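Local coordinates for protein LBCATS-a (Synthetic construct, PDB 5EY5) that probably cleaves indole-3-glycerol phosphate into indole and glyceraldehyde 3-phosphate, as a tryptophan synthase alpha chain, and binds sn-glycerol-3-phosphate, at residues K17-F22 with A227-G233; I23-D27 with A67-A71; L153-T157 with C176-T180. All coordinates share one frame; numbering follows the deposited sequence.

Interaction 1 of 3, residues K17-F22 with A227-G233; sequences KALIPF and ADGVIVG. With G3P (sn-glycerol-3-phosphate), chain E.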
loop_
_atom_site.group_PDB
_atom_site.type_symbol
_atom_site.label_atom_id
_atom_site.label_comp_id
_atom_site.label_asym_id
_atom_site.label_seq_id
_atom_site.Cartn_x
_atom_site.Cartn_y
_atom_site.Cartn_z
ATOM N N LYS A 17 -7.868 -47.484 -41.990
ATOM C CA LYS A 17 -7.274 -46.473 -41.124
ATOM C C LYS A 17 -7.843 -46.599 -39.719
ATOM O O LYS A 17 -9.037 -46.887 -39.544
ATOM C CB LYS A 17 -7.548 -45.058 -41.665
ATOM C CG LYS A 17 -7.064 -44.813 -43.066
ATOM C CD LYS A 17 -5.565 -44.952 -43.143
ATOM C CE LYS A 17 -5.046 -44.535 -44.501
ATOM N NZ LYS A 17 -3.570 -44.644 -44.534
ATOM N N ALA A 18 -6.988 -46.399 -38.720
ATOM C CA ALA A 18 -7.408 -46.528 -37.331
ATOM C C ALA A 18 -8.200 -45.302 -36.895
ATOM O O ALA A 18 -7.744 -44.164 -37.057
ATOM C CB ALA A 18 -6.206 -46.713 -36.404
ATOM N N LEU A 19 -9.393 -45.547 -36.354
ATOM C CA LEU A 19 -10.175 -44.537 -35.653
ATOM C C LEU A 19 -9.952 -44.727 -34.158
ATOM O O LEU A 19 -10.187 -45.818 -33.625
ATOM C CB LEU A 19 -11.660 -44.653 -35.983
ATOM C CG LEU A 19 -12.596 -43.853 -35.066
ATOM C CD1 LEU A 19 -12.338 -42.375 -35.248
ATOM C CD2 LEU A 19 -14.053 -44.189 -35.382
ATOM N N ILE A 20 -9.492 -43.680 -33.491
ATOM C CA ILE A 20 -9.070 -43.799 -32.099
ATOM C C ILE A 20 -9.858 -42.792 -31.280
ATOM O O ILE A 20 -9.435 -41.637 -31.175
ATOM C CB ILE A 20 -7.560 -43.565 -31.954
ATOM C CG1 ILE A 20 -6.770 -44.498 -32.890
ATOM C CG2 ILE A 20 -7.136 -43.681 -30.495
ATOM C CD1 ILE A 20 -5.376 -43.994 -33.238
ATOM N N PRO A 21 -11.000 -43.164 -30.701
ATOM C CA PRO A 21 -11.726 -42.207 -29.857
ATOM C C PRO A 21 -11.052 -42.033 -28.503
ATOM O O PRO A 21 -10.467 -42.972 -27.951
ATOM C CB PRO A 21 -13.122 -42.834 -29.713
ATOM C CG PRO A 21 -12.941 -44.287 -29.997
ATOM C CD PRO A 21 -11.789 -44.386 -30.971
ATOM N N PHE A 22 -11.136 -40.811 -27.971
ATOM C CA PHE A 22 -10.754 -40.525 -26.589
ATOM C C PHE A 22 -11.989 -40.141 -25.784
ATOM O O PHE A 22 -12.730 -39.240 -26.190
ATOM C CB PHE A 22 -9.737 -39.378 -26.527
ATOM C CG PHE A 22 -9.581 -38.789 -25.149
ATOM C CD1 PHE A 22 -8.548 -39.194 -24.326
ATOM C CD2 PHE A 22 -10.476 -37.836 -24.672
ATOM C CE1 PHE A 22 -8.404 -38.658 -23.054
ATOM C CE2 PHE A 22 -10.350 -37.319 -23.417
ATOM C CZ PHE A 22 -9.313 -37.718 -22.598
ATOM N N ALA A 227 -2.482 -40.084 -42.632
ATOM C CA ALA A 227 -1.932 -40.748 -41.461
ATOM C C ALA A 227 -2.564 -42.119 -41.295
ATOM O O ALA A 227 -3.622 -42.413 -41.856
ATOM C CB ALA A 227 -2.148 -39.909 -40.192
ATOM N N ASP A 228 -1.899 -42.956 -40.493
ATOM C CA ASP A 228 -2.395 -44.297 -40.231
ATOM C C ASP A 228 -3.611 -44.309 -39.321
ATOM O O ASP A 228 -4.301 -45.329 -39.251
ATOM C CB ASP A 228 -1.297 -45.147 -39.600
ATOM C CG ASP A 228 -0.037 -45.154 -40.423
ATOM O OD1 ASP A 228 0.048 -45.970 -41.369
ATOM O OD2 ASP A 228 0.862 -44.341 -40.125
ATOM N N GLY A 229 -3.874 -43.224 -38.601
ATOM C CA GLY A 229 -5.001 -43.214 -37.685
ATOM C C GLY A 229 -5.395 -41.802 -37.321
ATOM O O GLY A 229 -4.643 -40.845 -37.538
ATOM N N VAL A 230 -6.606 -41.680 -36.780
ATOM C CA VAL A 230 -7.214 -40.395 -36.467
ATOM C C VAL A 230 -7.695 -40.457 -35.033
ATOM O O VAL A 230 -8.463 -41.359 -34.680
ATOM C CB VAL A 230 -8.400 -40.091 -37.399
ATOM C CG1 VAL A 230 -8.990 -38.731 -37.069
ATOM C CG2 VAL A 230 -7.976 -40.178 -38.855
ATOM N N ILE A 231 -7.282 -39.491 -34.217
ATOM C CA ILE A 231 -7.700 -39.425 -32.821
ATOM C C ILE A 231 -8.713 -38.303 -32.668
ATOM O O ILE A 231 -8.467 -37.174 -33.107
ATOM C CB ILE A 231 -6.510 -39.196 -31.881
ATOM C CG1 ILE A 231 -5.441 -40.275 -32.098
ATOM C CG2 ILE A 231 -7.006 -39.142 -30.446
ATOM C CD1 ILE A 231 -4.076 -39.907 -31.584
ATOM N N VAL A 232 -9.828 -38.608 -32.012
ATOM C CA VAL A 232 -10.895 -37.653 -31.742
ATOM C C VAL A 232 -11.278 -37.745 -30.273
ATOM O O VAL A 232 -11.721 -38.803 -29.816
ATOM C CB VAL A 232 -12.140 -37.925 -32.591
ATOM C CG1 VAL A 232 -13.228 -36.926 -32.209
ATOM C CG2 VAL A 232 -11.814 -37.899 -34.079
ATOM N N GLY A 233 -11.197 -36.624 -29.562
ATOM C CA GLY A 233 -11.556 -36.618 -28.165
ATOM C C GLY A 233 -12.590 -35.563 -27.847
ATOM O O GLY A 233 -13.757 -35.889 -27.573
HETATM O O1 G3P E . -6.049 -37.869 -27.518
HETATM C C1 G3P E . -6.289 -36.637 -26.907
HETATM C C2 G3P E . -7.594 -36.029 -27.412
HETATM O O2 G3P E . -7.959 -35.033 -26.500
HETATM C C3 G3P E . -7.453 -35.471 -28.844
HETATM O O1P G3P E . -7.518 -34.064 -28.882
HETATM O O4P G3P E . -9.740 -33.367 -27.818
HETATM O O2P G3P E . -8.797 -31.890 -29.618
HETATM O O3P G3P E . -9.717 -34.067 -30.225
HETATM P P G3P E . -8.976 -33.326 -29.138
HETATM O O HOH W 1 -1.725 -46.848 -43.087
#
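I20 lays its CD1 methyl over CG1 of I231, 3.9 Å away, on the face of the sheet to which A18 also points. The CG2 branch of I231, anti to the backbone N, instead reaches the ligand and comes within 3.3 Å of O1 of sn-glycerol-3-phosphate. Glycine fits at G229, since a CB would press on A18 CB and I20 CD1. Beneath these side chains the strands run parallel, joined by five backbone bonds that start with A18 N to D228 O (2.9 Å) and finish with F22 N to V232 O (2.8 Å). At the entry end K17, bent at chi2 (-63°), sets CD 3.4 Å from A227 O, which its NZ reaches in a weak bond. A water links that NZ to D228 OD1, while OD2 of D228 takes the backbone N-H of I208. At the exit end G233 N donates to phosphate oxygen O3P of the ligand (3.0 Å), and a CB on G233 would collide with ligand C2. Ligand O2 lies over one face of the F22 ring, off toward its rim. Strand 18-24 has strand 48-51 on its other side, and strand 229-232 has strand 208-211, so this pairing closes the barrel; L19 and V232 turn outward onto helix 249-263, and G233 is the N-cap residue of helix 234-241.

Interaction 2 of 3, residues I23-D27 with A67-A71; sequences ITAGD and ASQRA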
loop_
_atom_site.group_PDB
_atom_site.type_symbol
_atom_site.label_atom_id
_atom_site.label_comp_id
_atom_site.label_asym_id
_atom_site.label_seq_id
_atom_site.Cartn_x
_atom_site.Cartn_y
_atom_site.Cartn_z
ATOM N N ILE A 23 -12.201 -40.793 -24.631
ATOM C CA ILE A 23 -13.127 -40.281 -23.626
ATOM C C ILE A 23 -12.424 -40.206 -22.279
ATOM O O ILE A 23 -11.468 -40.931 -22.008
ATOM C CB ILE A 23 -14.413 -41.130 -23.480
ATOM C CG1 ILE A 23 -14.048 -42.577 -23.121
ATOM C CG2 ILE A 23 -15.279 -41.015 -24.731
ATOM C CD1 ILE A 23 -15.254 -43.431 -22.820
ATOM N N THR A 24 -12.929 -39.322 -21.421
ATOM C CA THR A 24 -12.452 -39.251 -20.043
ATOM C C THR A 24 -13.114 -40.347 -19.219
ATOM O O THR A 24 -14.340 -40.452 -19.191
ATOM C CB THR A 24 -12.760 -37.879 -19.439
ATOM O OG1 THR A 24 -12.008 -36.868 -20.121
ATOM C CG2 THR A 24 -12.415 -37.848 -17.931
ATOM N N ALA A 25 -12.313 -41.144 -18.518
ATOM C CA ALA A 25 -12.885 -42.190 -17.680
ATOM C C ALA A 25 -13.576 -41.588 -16.459
ATOM O O ALA A 25 -13.003 -40.735 -15.764
ATOM C CB ALA A 25 -11.806 -43.180 -17.232
ATOM N N GLY A 26 -14.797 -42.059 -16.179
ATOM C CA GLY A 26 -15.569 -41.563 -15.055
ATOM C C GLY A 26 -16.411 -40.341 -15.346
ATOM O O GLY A 26 -16.971 -39.757 -14.412
ATOM N N ASP A 27 -16.514 -39.931 -16.600
ATOM C CA ASP A 27 -17.372 -38.812 -16.970
ATOM C C ASP A 27 -18.517 -39.300 -17.846
ATOM O O ASP A 27 -18.281 -39.708 -18.980
ATOM C CB ASP A 27 -16.577 -37.750 -17.723
ATOM C CG ASP A 27 -17.468 -36.763 -18.441
ATOM O OD1 ASP A 27 -18.434 -36.276 -17.812
ATOM O OD2 ASP A 27 -17.208 -36.486 -19.640
ATOM N N ALA A 67 -14.543 -32.234 -18.414
ATOM C CA ALA A 67 -14.770 -33.664 -18.226
ATOM C C ALA A 67 -13.940 -34.199 -17.060
ATOM O O ALA A 67 -14.440 -34.981 -16.248
ATOM C CB ALA A 67 -14.459 -34.423 -19.520
ATOM N N SER A 68 -12.670 -33.778 -16.957
ATOM C CA SER A 68 -11.804 -34.212 -15.856
ATOM C C SER A 68 -12.345 -33.771 -14.508
ATOM O O SER A 68 -12.298 -34.528 -13.527
ATOM C CB SER A 68 -10.383 -33.659 -16.031
ATOM O OG SER A 68 -9.695 -34.272 -17.108
ATOM N N GLN A 69 -12.829 -32.527 -14.421
ATOM C CA GLN A 69 -13.375 -32.069 -13.155
ATOM C C GLN A 69 -14.630 -32.865 -12.791
ATOM O O GLN A 69 -14.873 -33.151 -11.616
ATOM C CB GLN A 69 -13.692 -30.575 -13.227
ATOM C CG GLN A 69 -12.497 -29.654 -12.954
ATOM C CD GLN A 69 -12.041 -29.675 -11.496
ATOM O OE1 GLN A 69 -12.629 -29.008 -10.636
ATOM N NE2 GLN A 69 -10.982 -30.433 -11.215
ATOM N N ARG A 70 -15.476 -33.149 -13.776
ATOM C CA ARG A 70 -16.651 -33.976 -13.519
ATOM C C ARG A 70 -16.238 -35.380 -13.080
ATOM O O ARG A 70 -16.770 -35.925 -12.103
ATOM C CB ARG A 70 -17.517 -34.042 -14.778
ATOM C CG ARG A 70 -18.207 -32.714 -15.126
ATOM C CD ARG A 70 -19.327 -32.974 -16.106
ATOM N NE ARG A 70 -18.809 -33.599 -17.320
ATOM C CZ ARG A 70 -18.389 -32.919 -18.379
ATOM N NH1 ARG A 70 -18.424 -31.587 -18.362
ATOM N NH2 ARG A 70 -17.942 -33.567 -19.449
ATOM N N ALA A 71 -15.294 -35.983 -13.803
ATOM C CA ALA A 71 -14.845 -37.334 -13.475
ATOM C C ALA A 71 -14.234 -37.387 -12.080
ATOM O O ALA A 71 -14.436 -38.351 -11.338
ATOM C CB ALA A 71 -13.853 -37.820 -14.538
HETATM O O HOH W 2 -9.718 -36.468 -18.946
#
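R70 grips the carboxylate of D27 in a salt bridge, side-on with two nitrogens, NE to OD1 at 2.7 Å and NH2 to OD2 at 3.0 Å. Both oxygens lie close to the guanidinium plane, yet both are met from above the carboxylate plane, the two flat groups being turned 48° against each other. D27 carries CG anti to its own nitrogen (chi1 165°), which swings the carboxylate toward the helix; R70 bends at chi3 (-59°) and folds its guanidinium back along the helix, one face resting near CA of A67. D27 OD2 also touches the A67 methyl, 3.4 Å from CB. An alanine here in place of the arginine would remove both bonds and is likely to leave the D27 carboxylate without its mate and freer to turn. T24 splits its two branches: CG2 packs on A71 CB (3.7 Å), while OG1 lies over A67 CB and holds a water at 2.6 Å that also bonds S68 OG. CB of A71 lies 3.3 Å from A25 O, a buried carbonyl with no polar partner in the model. G26 O meets CA of A71 in a C-H...O contact and takes a further hydrogen bond from S74 OG. Residues T24 to D27 form a type II beta turn, with G26 in the left-handed conformation that suits its third position. Here the loop leaving the first strand of the TIM barrel docks on helix 62-73, at the end of the barrel where the ligand binds.

Interaction 3 of 3, residues L153-T157 with C176-T180; sequences LVAPT and CVSVT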
loop_
_atom_site.group_PDB
_atom_site.type_symbol
_atom_site.label_atom_id
_atom_site.label_comp_id
_atom_site.label_asym_id
_atom_site.label_seq_id
_atom_site.Cartn_x
_atom_site.Cartn_y
_atom_site.Cartn_z
ATOM N N LEU A 153 4.202 -37.810 -28.029
ATOM C CA LEU A 153 3.655 -36.788 -28.922
ATOM C C LEU A 153 4.756 -36.053 -29.675
ATOM O O LEU A 153 5.842 -35.796 -29.138
ATOM C CB LEU A 153 2.830 -35.756 -28.151
ATOM C CG LEU A 153 1.427 -36.143 -27.698
ATOM C CD1 LEU A 153 1.458 -37.525 -27.090
ATOM C CD2 LEU A 153 0.887 -35.112 -26.681
ATOM N N VAL A 154 4.458 -35.701 -30.920
ATOM C CA VAL A 154 5.326 -34.877 -31.748
ATOM C C VAL A 154 4.507 -33.683 -32.202
ATOM O O VAL A 154 3.389 -33.847 -32.711
ATOM C CB VAL A 154 5.887 -35.654 -32.949
ATOM C CG1 VAL A 154 6.770 -34.734 -33.805
ATOM C CG2 VAL A 154 6.680 -36.849 -32.464
ATOM N N ALA A 155 5.033 -32.522 -32.001
ATOM C CA ALA A 155 4.313 -31.298 -32.288
ATOM C C ALA A 155 4.855 -30.633 -33.541
ATOM O O ALA A 155 6.002 -30.861 -33.940
ATOM C CB ALA A 155 4.414 -30.333 -31.103
ATOM N N PRO A 156 4.048 -29.795 -34.189
ATOM C CA PRO A 156 4.516 -29.144 -35.421
ATOM C C PRO A 156 5.790 -28.338 -35.231
ATOM O O PRO A 156 6.498 -28.100 -36.212
ATOM C CB PRO A 156 3.335 -28.245 -35.814
ATOM C CG PRO A 156 2.132 -28.870 -35.124
ATOM C CD PRO A 156 2.676 -29.398 -33.825
ATOM N N THR A 157 6.107 -27.917 -34.010
ATOM C CA THR A 157 7.319 -27.156 -33.740
ATOM C C THR A 157 8.463 -28.028 -33.250
ATOM O O THR A 157 9.534 -27.500 -32.927
ATOM C CB THR A 157 7.037 -26.052 -32.713
ATOM O OG1 THR A 157 6.350 -26.612 -31.583
ATOM C CG2 THR A 157 6.177 -24.967 -33.339
ATOM N N CYS A 176 0.850 -37.580 -33.419
ATOM C CA CYS A 176 1.194 -36.338 -34.115
ATOM C C CYS A 176 0.179 -35.273 -33.707
ATOM O O CYS A 176 -1.019 -35.405 -33.980
ATOM C CB CYS A 176 1.227 -36.575 -35.630
ATOM S SG CYS A 176 1.471 -35.147 -36.715
ATOM N N VAL A 177 0.649 -34.243 -33.010
ATOM C CA VAL A 177 -0.217 -33.161 -32.549
ATOM C C VAL A 177 -0.452 -32.198 -33.703
ATOM O O VAL A 177 0.489 -31.582 -34.218
ATOM C CB VAL A 177 0.397 -32.439 -31.346
ATOM C CG1 VAL A 177 -0.561 -31.393 -30.801
ATOM C CG2 VAL A 177 0.786 -33.443 -30.299
ATOM N N SER A 178 -1.706 -32.080 -34.130
ATOM C CA SER A 178 -1.987 -31.305 -35.328
ATOM C C SER A 178 -1.731 -29.815 -35.133
ATOM O O SER A 178 -1.520 -29.103 -36.121
ATOM C CB SER A 178 -3.431 -31.523 -35.775
ATOM O OG SER A 178 -4.320 -30.874 -34.883
ATOM N N VAL A 179 -1.731 -29.327 -33.896
ATOM C CA VAL A 179 -1.653 -27.895 -33.628
ATOM C C VAL A 179 -0.740 -27.656 -32.437
ATOM O O VAL A 179 -0.780 -28.396 -31.448
ATOM C CB VAL A 179 -3.045 -27.295 -33.348
ATOM C CG1 VAL A 179 -3.720 -28.068 -32.213
ATOM C CG2 VAL A 179 -2.920 -25.820 -32.992
ATOM N N THR A 180 0.046 -26.605 -32.511
ATOM C CA THR A 180 0.817 -26.191 -31.376
ATOM C C THR A 180 -0.149 -25.473 -30.446
ATOM O O THR A 180 -0.458 -24.308 -30.609
ATOM C CB THR A 180 2.011 -25.313 -31.774
ATOM O OG1 THR A 180 3.066 -26.139 -32.266
ATOM C CG2 THR A 180 2.531 -24.510 -30.586
HETATM O O HOH W 3 3.092 -32.344 -35.522
#
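V177 points its side chain at the strand end 153-154 and sets CG2 against L153 CB, 3.8 Å away, the two chains crossing obliquely. That branch is anti to the carbonyl carbon, which lays it also alongside V154 O. The same oxygen accepts the backbone N-H of V177 at 2.8 Å, an almost straight bond (166°) that flanks the V154-C176 bridge, the last of the parallel pairing here. One step on, P156 has no N-H to give, and its ring brings CD and CG up to the carbonyl instead, CD lying 3.1 Å from V177 O. A water joins the two backbones by donating to V154 O (3.2 Å) and to V177 O (3.0 Å). T180 slides past P156 in the opposite direction, its OG1 3.6 Å from the proline CD. That hydroxyl meets T157 OG1 at 3.4 Å in a weak hydrogen bond, the two threonines crossing at about a right angle. Another protein chain packs on A155, T157, V177 and T180. With helix 160-169 the two strands form a beta-alpha-beta unit of the barrel. The chemistry implies a firm join at the strand ends that gives way to a looser one between the loops, where a water, a proline ring and a weak hydroxyl pair replace regular sheet bonds.

From the N terminus, the chain enters strand 18-24, which serves two contacts in turn. Its first part, 17-22, waits for 227-233 some 200 residues later, so interaction 1 closes the long loop that seals the first strand of the barrel to the eighth. Its last residues and the following turn, 23-27, meet helix 62-73 much sooner, and interaction 2 closes a short loop around helix 30-42 and strand 48-51. Interaction 3 closes a shorter one, joining strands 149-154 and 174-177 around helix 160-169 in a beta-alpha-beta unit. Interactions 2 and 3 follow in series, about 24 Å apart between centres, and both nest inside interaction 1.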